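Local coordinates for protein nigritoxine (Vibrio nigripulchritudo, PDB 5M41) that acts as a bacterial toxin against crustaceans and insects and adopts a previously unknown fold, at residues W286-T291 against K444-R449; E456-R461 against R553-D558; L466-A471 against G492-V497; L607-G612 against N692-S697. One frame throughout, in Å; residues are numbered along the deposited sequence.

Contact 1. Residues W286-T291 against K444-R449; sequences WIDSGT and KSFFER
A salt bridge between D288 and R449 links strand 286-288, at the margin of an antiparallel sheet, to the first turns of helix 444-457. D288 OD2 lies 2.9 Å from R449 NH1. The N-H is poorly aimed, at 115° to the acceptor, and as a hydrogen bond this is weak. Carboxylate and guanidinium planes stand 84° apart, so the groups do not pair in parallel, two-pronged fashion. The other carboxylate oxygen leans on the aliphatic part of the arginine, with D288 OD1 3.2 Å from R449 CD. R449 leaves the helix with CG anti to the carbonyl carbon (chi1 -69°), and the chain is bent at chi3, about CG-CD, which folds the guanidinium back over its own helix. One face of that group covers the preceding turn, S445 C being 3.9 Å above its plane. The sheet is built around the long hairpin of strands 328-336 and 340-348. Strand 286-288 joins it through backbone hydrogen bonds of I287 with K347 and S289 with L345, and K344 forms a long, weak ion pair with D288 OD1. F446 is the buried partner: its ring packs on S332, A334 and K344, and its CD1 comes within 4.3 Å of D288 OD2, obliquely to the ring.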
loop_
_atom_site.group_PDB
_atom_site.type_symbol
_atom_site.label_atom_id
_atom_site.label_comp_id
_atom_site.label_asym_id
_atom_site.label_seq_id
_atom_site.Cartn_x
_atom_site.Cartn_y
_atom_site.Cartn_z
ATOM N N TRP A 286 -1.434 8.649 -10.077
ATOM C CA TRP A 286 -2.114 9.312 -8.959
ATOM C C TRP A 286 -1.706 10.747 -8.729
ATOM O O TRP A 286 -0.532 11.086 -8.835
ATOM C CB TRP A 286 -1.903 8.487 -7.693
ATOM C CG TRP A 286 -2.465 7.086 -7.852
ATOM C CD1 TRP A 286 -1.767 5.892 -7.976
ATOM C CD2 TRP A 286 -3.888 6.709 -7.985
ATOM N NE1 TRP A 286 -2.625 4.832 -8.111
ATOM C CE2 TRP A 286 -3.912 5.254 -8.131
ATOM C CE3 TRP A 286 -5.093 7.406 -7.951
ATOM C CZ2 TRP A 286 -5.103 4.550 -8.265
ATOM C CZ3 TRP A 286 -6.288 6.691 -8.080
ATOM C CH2 TRP A 286 -6.295 5.294 -8.232
ATOM N N ILE A 287 -2.692 11.594 -8.418
ATOM C CA ILE A 287 -2.470 13.002 -8.117
ATOM C C ILE A 287 -2.742 13.198 -6.632
ATOM O O ILE A 287 -3.843 12.927 -6.162
ATOM C CB ILE A 287 -3.459 13.927 -8.879
ATOM C CG1 ILE A 287 -3.306 13.780 -10.388
ATOM C CG2 ILE A 287 -3.305 15.398 -8.443
ATOM C CD1 ILE A 287 -4.564 14.174 -11.150
ATOM N N ASP A 288 -1.750 13.699 -5.908
ATOM C CA ASP A 288 -1.907 14.036 -4.494
ATOM C C ASP A 288 -3.091 14.953 -4.235
ATOM O O ASP A 288 -3.384 15.845 -5.034
ATOM C CB ASP A 288 -0.635 14.711 -3.975
ATOM C CG ASP A 288 0.277 13.743 -3.236
ATOM O OD1 ASP A 288 0.866 14.187 -2.236
ATOM O OD2 ASP A 288 0.399 12.552 -3.634
ATOM N N SER A 289 -3.778 14.719 -3.120
ATOM C CA SER A 289 -4.710 15.699 -2.600
ATOM C C SER A 289 -3.938 16.916 -2.035
ATOM O O SER A 289 -4.408 18.058 -2.095
ATOM C CB SER A 289 -5.574 15.082 -1.507
ATOM O OG SER A 289 -6.323 16.105 -0.881
ATOM N N GLY A 290 -2.746 16.656 -1.497
ATOM C CA GLY A 290 -2.002 17.649 -0.751
ATOM C C GLY A 290 -2.305 17.666 0.744
ATOM O O GLY A 290 -1.670 18.425 1.474
ATOM N N THR A 291 -3.267 16.850 1.199
ATOM C CA THR A 291 -3.618 16.768 2.638
ATOM C C THR A 291 -3.523 15.324 3.177
ATOM O O THR A 291 -3.692 14.386 2.411
ATOM C CB THR A 291 -5.003 17.389 2.909
ATOM O OG1 THR A 291 -5.366 17.191 4.283
ATOM C CG2 THR A 291 -6.052 16.803 2.013
ATOM N N LYS A 444 8.238 6.593 -4.056
ATOM C CA LYS A 444 9.331 7.340 -3.447
ATOM C C LYS A 444 8.901 8.770 -3.136
ATOM O O LYS A 444 9.029 9.219 -2.010
ATOM C CB LYS A 444 10.532 7.338 -4.394
ATOM C CG LYS A 444 11.846 7.813 -3.782
ATOM C CD LYS A 444 12.821 8.220 -4.890
ATOM C CE LYS A 444 14.270 7.957 -4.508
ATOM N NZ LYS A 444 14.590 8.458 -3.143
ATOM N N SER A 445 8.366 9.482 -4.118
ATOM C CA SER A 445 8.070 10.891 -3.912
ATOM C C SER A 445 6.893 11.093 -2.942
ATOM O O SER A 445 6.897 12.038 -2.148
ATOM C CB SER A 445 7.825 11.584 -5.241
ATOM O OG SER A 445 6.804 10.905 -5.937
ATOM N N PHE A 446 5.920 10.176 -2.982
ATOM C CA PHE A 446 4.795 10.170 -2.049
ATOM C C PHE A 446 5.292 10.307 -0.605
ATOM O O PHE A 446 4.796 11.148 0.150
ATOM C CB PHE A 446 3.994 8.866 -2.274
ATOM C CG PHE A 446 2.915 8.601 -1.266
ATOM C CD1 PHE A 446 1.578 8.959 -1.534
ATOM C CD2 PHE A 446 3.204 7.922 -0.076
ATOM C CE1 PHE A 446 0.560 8.681 -0.621
ATOM C CE2 PHE A 446 2.189 7.642 0.839
ATOM C CZ PHE A 446 0.863 8.025 0.570
ATOM N N PHE A 447 6.269 9.486 -0.223
ATOM C CA PHE A 447 6.851 9.549 1.121
ATOM C C PHE A 447 7.671 10.831 1.374
ATOM O O PHE A 447 7.671 11.350 2.493
ATOM C CB PHE A 447 7.649 8.279 1.460
ATOM C CG PHE A 447 6.773 7.070 1.633
ATOM C CD1 PHE A 447 6.047 6.896 2.787
ATOM C CD2 PHE A 447 6.627 6.147 0.599
ATOM C CE1 PHE A 447 5.189 5.803 2.934
ATOM C CE2 PHE A 447 5.777 5.066 0.725
ATOM C CZ PHE A 447 5.060 4.888 1.901
ATOM N N GLU A 448 8.344 11.334 0.338
ATOM C CA GLU A 448 9.013 12.645 0.413
ATOM C C GLU A 448 7.964 13.704 0.718
ATOM O O GLU A 448 8.180 14.562 1.570
ATOM C CB GLU A 448 9.725 12.979 -0.900
ATOM C CG GLU A 448 10.894 12.055 -1.206
ATOM C CD GLU A 448 11.472 12.218 -2.616
ATOM O OE1 GLU A 448 10.895 12.930 -3.478
ATOM O OE2 GLU A 448 12.528 11.602 -2.866
ATOM N N ARG A 449 6.812 13.616 0.053
ATOM C CA ARG A 449 5.739 14.583 0.292
ATOM C C ARG A 449 5.218 14.483 1.707
ATOM O O ARG A 449 5.064 15.503 2.386
ATOM C CB ARG A 449 4.609 14.436 -0.712
ATOM C CG ARG A 449 5.003 14.860 -2.121
ATOM C CD ARG A 449 3.883 14.509 -3.086
ATOM N NE ARG A 449 4.409 13.968 -4.333
ATOM C CZ ARG A 449 4.051 12.816 -4.891
ATOM N NH1 ARG A 449 3.115 12.035 -4.351
ATOM N NH2 ARG A 449 4.627 12.463 -6.031
#

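Contact 2. Residues E456-R461 against R553-D558; sequences EGLSGR and RLQHKD
R461 has CG between its backbone N and carbonyl carbon (chi1 69°) and then stretches out straight to NE, while H556 swings CG beside its own N (chi1 -66°); these turns bring the two groups together from opposite directions. The imidazole arrives edge-on over one face of the guanidinium, the two planes 73° apart. H556 CE1 sits 3.2 Å from R461 NH2 and 3.3 Å from R461 CZ, offset toward the rim of the group. The second touch is apolar: L458 CD1 lies 4.1 Å from Q555 CG, where Q555, with CG anti to the backbone N and the chain extended beyond it, reaches across from the last turn of helix 546-555. Here the loop leaving helix 444-457 packs against the C-terminal end of helix 546-555, with strand 496-500 beside both. That strand takes the polar ends: Q555 NE2 donates to I499 O and H556 NE2 to V497 O, with a further weak bond from H556 NE2 to Q555 OE1. No hydrogen bond joins the two segments directly. The imidazole is held by V497 O at NE2, with a weak bond of ND1 to D559, rather than by R461, and the poorly ordered arginine rests on a carbon edge without gaining a polar partner there.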
loop_
_atom_site.group_PDB
_atom_site.type_symbol
_atom_site.label_atom_id
_atom_site.label_comp_id
_atom_site.label_asym_id
_atom_site.label_seq_id
_atom_site.Cartn_x
_atom_site.Cartn_y
_atom_site.Cartn_z
ATOM N N GLU A 456 6.708 20.671 8.236
ATOM C CA GLU A 456 6.080 21.995 8.285
ATOM C C GLU A 456 5.243 22.146 9.552
ATOM O O GLU A 456 5.163 23.233 10.126
ATOM C CB GLU A 456 5.223 22.267 7.039
ATOM C CG GLU A 456 5.980 22.262 5.708
ATOM C CD GLU A 456 7.249 23.115 5.691
ATOM O OE1 GLU A 456 7.243 24.251 6.218
ATOM O OE2 GLU A 456 8.263 22.652 5.128
ATOM N N GLY A 457 4.631 21.045 9.982
ATOM C CA GLY A 457 3.941 20.977 11.264
ATOM C C GLY A 457 4.892 21.155 12.431
ATOM O O GLY A 457 4.487 21.612 13.494
ATOM N N LEU A 458 6.158 20.801 12.229
ATOM C CA LEU A 458 7.200 20.993 13.243
ATOM C C LEU A 458 8.075 22.211 12.901
ATOM O O LEU A 458 9.179 22.069 12.359
ATOM C CB LEU A 458 8.059 19.723 13.399
ATOM C CG LEU A 458 7.380 18.339 13.413
ATOM C CD1 LEU A 458 8.405 17.223 13.292
ATOM C CD2 LEU A 458 6.494 18.121 14.633
ATOM N N SER A 459 7.572 23.404 13.214
ATOM C CA SER A 459 8.280 24.656 12.906
ATOM C C SER A 459 8.018 25.804 13.898
ATOM O O SER A 459 8.442 26.940 13.663
ATOM C CB SER A 459 7.973 25.107 11.470
ATOM O OG SER A 459 6.575 25.194 11.255
ATOM N N GLY A 460 7.340 25.506 15.007
ATOM C CA GLY A 460 7.034 26.517 16.023
ATOM C C GLY A 460 7.666 26.305 17.393
ATOM O O GLY A 460 7.447 27.113 18.300
ATOM N N ARG A 461 8.455 25.238 17.545
ATOM C CA ARG A 461 9.063 24.865 18.840
ATOM C C ARG A 461 10.324 25.666 19.221
ATOM O O ARG A 461 11.050 26.149 18.348
ATOM C CB ARG A 461 9.374 23.359 18.882
ATOM C CG ARG A 461 10.499 22.914 17.950
ATOM C CD ARG A 461 11.173 21.629 18.421
ATOM N NE ARG A 461 12.473 21.423 17.777
ATOM C CZ ARG A 461 13.656 21.685 18.334
ATOM N NH1 ARG A 461 13.738 22.157 19.573
ATOM N NH2 ARG A 461 14.770 21.463 17.647
ATOM N N ARG A 553 14.281 10.289 18.797
ATOM C CA ARG A 553 15.627 10.157 18.245
ATOM C C ARG A 553 15.671 10.440 16.754
ATOM O O ARG A 553 16.666 10.957 16.267
ATOM C CB ARG A 553 16.215 8.788 18.555
ATOM C CG ARG A 553 16.745 8.656 19.977
ATOM C CD ARG A 553 17.309 7.264 20.171
ATOM N NE ARG A 553 17.947 7.058 21.465
ATOM C CZ ARG A 553 19.185 7.436 21.783
ATOM N NH1 ARG A 553 19.960 8.100 20.916
ATOM N NH2 ARG A 553 19.649 7.162 22.998
ATOM N N LEU A 554 14.599 10.092 16.041
ATOM C CA LEU A 554 14.455 10.439 14.624
ATOM C C LEU A 554 14.218 11.945 14.449
ATOM O O LEU A 554 14.859 12.587 13.626
ATOM C CB LEU A 554 13.295 9.668 13.964
ATOM C CG LEU A 554 13.466 8.194 13.528
ATOM C CD1 LEU A 554 12.164 7.705 12.897
ATOM C CD2 LEU A 554 14.623 8.017 12.554
ATOM N N GLN A 555 13.279 12.489 15.216
ATOM C CA GLN A 555 12.932 13.912 15.139
ATOM C C GLN A 555 14.157 14.785 15.441
ATOM O O GLN A 555 14.370 15.799 14.791
ATOM C CB GLN A 555 11.801 14.206 16.125
ATOM C CG GLN A 555 11.054 15.513 15.901
ATOM C CD GLN A 555 9.995 15.736 16.959
ATOM O OE1 GLN A 555 10.215 16.474 17.915
ATOM N NE2 GLN A 555 8.862 15.060 16.820
ATOM N N HIS A 556 14.981 14.361 16.392
ATOM C CA HIS A 556 16.225 15.073 16.735
ATOM C C HIS A 556 17.478 14.325 16.367
ATOM O O HIS A 556 18.509 14.361 17.089
ATOM C CB HIS A 556 16.179 15.471 18.198
ATOM C CG HIS A 556 15.105 16.475 18.478
ATOM N ND1 HIS A 556 15.303 17.788 18.316
ATOM C CD2 HIS A 556 13.765 16.312 18.813
ATOM C CE1 HIS A 556 14.147 18.451 18.581
ATOM N NE2 HIS A 556 13.214 17.544 18.888
ATOM N N LYS A 557 17.418 13.686 15.196
ATOM C CA LYS A 557 18.481 12.758 14.752
ATOM C C LYS A 557 19.855 13.389 14.571
ATOM O O LYS A 557 20.852 12.689 14.652
ATOM C CB LYS A 557 18.077 12.020 13.463
ATOM C CG LYS A 557 17.809 12.934 12.276
ATOM C CD LYS A 557 17.687 12.073 11.025
ATOM C CE LYS A 557 17.607 12.923 9.772
ATOM N NZ LYS A 557 17.575 12.033 8.572
ATOM N N ASP A 558 19.899 14.703 14.344
ATOM C CA ASP A 558 21.157 15.425 14.097
ATOM C C ASP A 558 21.904 15.919 15.339
ATOM O O ASP A 558 23.051 16.341 15.232
ATOM C CB ASP A 558 20.899 16.624 13.172
ATOM C CG ASP A 558 20.251 16.221 11.857
ATOM O OD1 ASP A 558 20.761 15.284 11.203
ATOM O OD2 ASP A 558 19.233 16.843 11.473
#

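Contact 3. Residues L466-A471 against G492-V497; sequences LDLTAA and GNVSQV
Apolar contact joins V494 to L466 and L468, one valine methyl for each leucine. V494 CG1 is 4.0 Å from L466 CD1, and V494 CG2 is 4.0 Å from L468 CD1. Valine points its CB at the loop opposite, and with CG1 anti to the backbone N (chi1 178°) its two branches spread to the two leucines. Each leucine has CG anti to its carbonyl carbon and slides past the valine in the opposite direction. The contact is at the surface, and the closest backbones, at L466 and V494, keep their CA atoms 9.1 Å apart. Segment 492-497 leads into strand 496-500, an outer strand of a four-stranded antiparallel sheet whose next member is strand 505-515; segment 466-471 leads into the short helix 470-473. Hydrogen bonds hold the two approaches separately. N493, just before the valine, donates from ND2 to Y511 O and accepts at OD1 from N562 N, while Q496 pairs through its backbone with I509. On the other side T469 occupies the N-cap position, and its backbone N donates to Q472 OE1 in the first turn. No hydrogen bond crosses between the segments.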
loop_
_atom_site.group_PDB
_atom_site.type_symbol
_atom_site.label_atom_id
_atom_site.label_comp_id
_atom_site.label_asym_id
_atom_site.label_seq_id
_atom_site.Cartn_x
_atom_site.Cartn_y
_atom_site.Cartn_z
ATOM N N LEU A 466 18.951 28.233 21.320
ATOM C CA LEU A 466 20.289 28.632 21.769
ATOM C C LEU A 466 21.241 28.797 20.580
ATOM O O LEU A 466 21.101 28.107 19.567
ATOM C CB LEU A 466 20.842 27.621 22.779
ATOM C CG LEU A 466 20.142 27.551 24.140
ATOM C CD1 LEU A 466 20.246 26.153 24.734
ATOM C CD2 LEU A 466 20.691 28.597 25.102
ATOM N N ASP A 467 22.196 29.716 20.705
ATOM C CA ASP A 467 23.091 30.052 19.598
ATOM C C ASP A 467 24.520 29.563 19.863
ATOM O O ASP A 467 25.417 30.347 20.188
ATOM C CB ASP A 467 23.056 31.562 19.337
ATOM C CG ASP A 467 23.210 31.910 17.866
ATOM O OD1 ASP A 467 23.525 31.014 17.050
ATOM O OD2 ASP A 467 23.011 33.094 17.524
ATOM N N LEU A 468 24.721 28.257 19.708
ATOM C CA LEU A 468 25.958 27.606 20.137
ATOM C C LEU A 468 27.061 27.657 19.091
ATOM O O LEU A 468 26.794 27.673 17.882
ATOM C CB LEU A 468 25.692 26.147 20.531
ATOM C CG LEU A 468 24.542 25.810 21.485
ATOM C CD1 LEU A 468 24.408 24.303 21.610
ATOM C CD2 LEU A 468 24.725 26.446 22.858
ATOM N N THR A 469 28.303 27.675 19.569
ATOM C CA THR A 469 29.466 27.625 18.692
ATOM C C THR A 469 29.741 26.188 18.236
ATOM O O THR A 469 29.261 25.224 18.845
ATOM C CB THR A 469 30.720 28.249 19.351
ATOM O OG1 THR A 469 31.802 28.248 18.413
ATOM C CG2 THR A 469 31.144 27.486 20.601
ATOM N N ALA A 470 30.507 26.060 17.157
ATOM C CA ALA A 470 30.862 24.765 16.603
ATOM C C ALA A 470 31.662 23.957 17.619
ATOM O O ALA A 470 31.477 22.747 17.729
ATOM C CB ALA A 470 31.648 24.938 15.313
ATOM N N ALA A 471 32.528 24.639 18.374
ATOM C CA ALA A 471 33.372 23.986 19.377
ATOM C C ALA A 471 32.541 23.360 20.505
ATOM O O ALA A 471 32.828 22.244 20.937
ATOM C CB ALA A 471 34.408 24.958 19.930
ATOM N N GLY A 492 26.357 18.934 30.839
ATOM C CA GLY A 492 25.706 20.112 30.287
ATOM C C GLY A 492 25.057 19.809 28.945
ATOM O O GLY A 492 25.125 20.625 28.005
ATOM N N ASN A 493 24.416 18.640 28.855
ATOM C CA ASN A 493 23.708 18.263 27.640
ATOM C C ASN A 493 22.525 19.193 27.419
ATOM O O ASN A 493 21.862 19.607 28.382
ATOM C CB ASN A 493 23.294 16.777 27.656
ATOM C CG ASN A 493 24.469 15.851 27.425
ATOM O OD1 ASN A 493 25.394 16.193 26.701
ATOM N ND2 ASN A 493 24.450 14.682 28.051
ATOM N N VAL A 494 22.322 19.565 26.160
ATOM C CA VAL A 494 21.335 20.574 25.769
ATOM C C VAL A 494 19.945 19.969 25.722
ATOM O O VAL A 494 19.740 18.863 25.178
ATOM C CB VAL A 494 21.689 21.198 24.398
ATOM C CG1 VAL A 494 20.640 22.212 23.965
ATOM C CG2 VAL A 494 23.073 21.845 24.451
ATOM N N SER A 495 18.985 20.700 26.281
ATOM C CA SER A 495 17.601 20.267 26.307
ATOM C C SER A 495 16.955 20.415 24.938
ATOM O O SER A 495 17.302 21.314 24.166
ATOM C CB SER A 495 16.801 21.043 27.347
ATOM O OG SER A 495 15.483 20.520 27.431
ATOM N N GLN A 496 15.998 19.533 24.649
ATOM C CA GLN A 496 15.378 19.524 23.350
ATOM C C GLN A 496 13.860 19.413 23.408
ATOM O O GLN A 496 13.302 18.623 24.183
ATOM C CB GLN A 496 15.985 18.372 22.547
ATOM C CG GLN A 496 16.144 18.678 21.085
ATOM C CD GLN A 496 17.185 19.729 20.792
ATOM O OE1 GLN A 496 18.263 19.729 21.365
ATOM N NE2 GLN A 496 16.880 20.599 19.856
ATOM N N VAL A 497 13.179 20.198 22.576
ATOM C CA VAL A 497 11.721 20.170 22.578
ATOM C C VAL A 497 11.221 19.045 21.671
ATOM O O VAL A 497 11.295 19.129 20.445
ATOM C CB VAL A 497 11.072 21.522 22.178
ATOM C CG1 VAL A 497 9.562 21.370 22.108
ATOM C CG2 VAL A 497 11.431 22.623 23.170
#

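Contact 4. Residues L607-G612 against N692-S697; sequences LTYIEG and NNIVES
I694 of helix 688-704 directs its side chain at Y609 and I610 of helix 603-614. From CB, which touches neither residue, the chain forks. The CG2 branch, anti to the backbone N, meets neither Y609 nor I610. CG1 goes anti to the carbonyl carbon (chi1 -76°), and the chain continues almost straight (chi2 173°), carrying the terminal methyl farthest out. CG1 is still short of the partners; CD1 makes both contacts. It lies 3.8 Å from Y609 CE2, obliquely to the ring, and 4.1 Å from I610 CD1. The isoleucine tip thus enters the angle between two successive residues on the facing helix. Y609 holds CG anti to its backbone N, placing the ring beside the methyl, and its hydroxyl is hydrogen-bonded to E625, which fixes the far end of the ring. The rings of F582 and F618 meet it as well. I610 brings its CD1 to the methyl, and its side chain also touches V729 of helix 719-731. With CA atoms 10.4 Å apart at I610 and I694, and all three touching residues buried, this is buried helix-to-helix packing in the C-terminal part of the chain.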
loop_
_atom_site.group_PDB
_atom_site.type_symbol
_atom_site.label_atom_id
_atom_site.label_comp_id
_atom_site.label_asym_id
_atom_site.label_seq_id
_atom_site.Cartn_x
_atom_site.Cartn_y
_atom_site.Cartn_z
ATOM N N LEU A 607 27.677 -5.301 14.148
ATOM C CA LEU A 607 27.676 -6.700 13.693
ATOM C C LEU A 607 26.312 -7.356 13.935
ATOM O O LEU A 607 25.743 -7.971 13.019
ATOM C CB LEU A 607 28.803 -7.533 14.356
ATOM C CG LEU A 607 28.842 -9.042 14.065
ATOM C CD1 LEU A 607 28.933 -9.324 12.559
ATOM C CD2 LEU A 607 29.957 -9.760 14.835
ATOM N N THR A 608 25.795 -7.210 15.152
ATOM C CA THR A 608 24.539 -7.847 15.541
ATOM C C THR A 608 23.412 -7.284 14.709
ATOM O O THR A 608 22.609 -8.041 14.148
ATOM C CB THR A 608 24.228 -7.682 17.045
ATOM O OG1 THR A 608 25.247 -8.343 17.806
ATOM C CG2 THR A 608 22.882 -8.326 17.397
ATOM N N TYR A 609 23.358 -5.962 14.610
ATOM C CA TYR A 609 22.263 -5.355 13.852
ATOM C C TYR A 609 22.277 -5.820 12.396
ATOM O O TYR A 609 21.251 -6.246 11.880
ATOM C CB TYR A 609 22.228 -3.826 13.977
ATOM C CG TYR A 609 21.139 -3.198 13.131
ATOM C CD1 TYR A 609 19.810 -3.170 13.569
ATOM C CD2 TYR A 609 21.431 -2.662 11.877
ATOM C CE1 TYR A 609 18.807 -2.613 12.787
ATOM C CE2 TYR A 609 20.437 -2.099 11.082
ATOM C CZ TYR A 609 19.128 -2.073 11.545
ATOM O OH TYR A 609 18.134 -1.511 10.757
ATOM N N ILE A 610 23.437 -5.773 11.756
ATOM C CA ILE A 610 23.540 -6.109 10.347
ATOM C C ILE A 610 23.222 -7.596 10.094
ATOM O O ILE A 610 22.468 -7.918 9.155
ATOM C CB ILE A 610 24.905 -5.675 9.761
ATOM C CG1 ILE A 610 24.999 -4.142 9.743
ATOM C CG2 ILE A 610 25.129 -6.233 8.345
ATOM C CD1 ILE A 610 23.990 -3.435 8.840
ATOM N N GLU A 611 23.750 -8.489 10.933
ATOM C CA GLU A 611 23.421 -9.915 10.834
ATOM C C GLU A 611 21.916 -10.137 10.976
ATOM O O GLU A 611 21.343 -10.957 10.278
ATOM C CB GLU A 611 24.210 -10.746 11.847
ATOM C CG GLU A 611 25.711 -10.748 11.575
ATOM C CD GLU A 611 26.063 -11.442 10.265
ATOM O OE1 GLU A 611 25.632 -12.586 10.083
ATOM O OE2 GLU A 611 26.770 -10.857 9.421
ATOM N N GLY A 612 21.272 -9.365 11.846
ATOM C CA GLY A 612 19.828 -9.422 11.984
ATOM C C GLY A 612 19.126 -8.965 10.718
ATOM O O GLY A 612 18.249 -9.666 10.195
ATOM N N ASN A 692 20.295 4.291 4.856
ATOM C CA ASN A 692 20.605 5.736 4.730
ATOM C C ASN A 692 20.928 6.394 6.093
ATOM O O ASN A 692 21.879 7.173 6.209
ATOM C CB ASN A 692 19.440 6.497 4.072
ATOM C CG ASN A 692 19.270 6.152 2.592
ATOM O OD1 ASN A 692 20.136 5.521 1.982
ATOM N ND2 ASN A 692 18.140 6.553 2.011
ATOM N N ASN A 693 20.116 6.080 7.111
ATOM C CA ASN A 693 20.359 6.581 8.459
ATOM C C ASN A 693 21.650 6.055 9.091
ATOM O O ASN A 693 22.308 6.786 9.811
ATOM C CB ASN A 693 19.155 6.324 9.359
ATOM C CG ASN A 693 18.077 7.360 9.170
ATOM O OD1 ASN A 693 18.328 8.546 9.303
ATOM N ND2 ASN A 693 16.873 6.919 8.867
ATOM N N ILE A 694 22.016 4.797 8.815
ATOM C CA ILE A 694 23.292 4.243 9.278
ATOM C C ILE A 694 24.450 5.080 8.717
ATOM O O ILE A 694 25.388 5.466 9.442
ATOM C CB ILE A 694 23.439 2.775 8.847
ATOM C CG1 ILE A 694 22.580 1.860 9.724
ATOM C CG2 ILE A 694 24.908 2.331 8.815
ATOM C CD1 ILE A 694 22.557 0.427 9.239
ATOM N N VAL A 695 24.363 5.353 7.425
ATOM C CA VAL A 695 25.384 6.052 6.681
ATOM C C VAL A 695 25.414 7.529 7.105
ATOM O O VAL A 695 26.480 8.085 7.430
ATOM C CB VAL A 695 25.131 5.859 5.160
ATOM C CG1 VAL A 695 25.915 6.856 4.326
ATOM C CG2 VAL A 695 25.518 4.433 4.756
ATOM N N GLU A 696 24.247 8.155 7.108
ATOM C CA GLU A 696 24.128 9.555 7.521
ATOM C C GLU A 696 24.645 9.758 8.950
ATOM O O GLU A 696 25.311 10.748 9.200
ATOM C CB GLU A 696 22.685 10.042 7.379
ATOM C CG GLU A 696 22.432 11.468 7.848
ATOM C CD GLU A 696 20.978 11.890 7.651
ATOM O OE1 GLU A 696 20.066 11.127 8.050
ATOM O OE2 GLU A 696 20.738 12.986 7.087
ATOM N N SER A 697 24.363 8.817 9.864
ATOM C CA SER A 697 24.937 8.851 11.229
ATOM C C SER A 697 26.446 8.901 11.165
ATOM O O SER A 697 27.082 9.683 11.868
ATOM C CB SER A 697 24.577 7.607 12.034
ATOM O OG SER A 697 23.249 7.652 12.485
#

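In the fold
Following the chain, contact 1 is first: strand 286-288 meets the start of helix 444-457, closing a loop of 152 residues that holds the other strands of its six-stranded sheet, 328-336 and 340-348 among them. The same helix ends at contact 2, whose 91-residue loop returns to helix 546-555. Contact 3 nests inside that loop and touches contact 2 along strand 496-500; their centres are 15 Å apart. Contact 4 follows in series, joining helices 603-614 and 688-704. It is tied to contact 2 by the salt bridge of K557 with E696. No loops cross. Contacts 2 to 4 thus lie in the C-terminal part, to which helix 444-457 leads from contact 1.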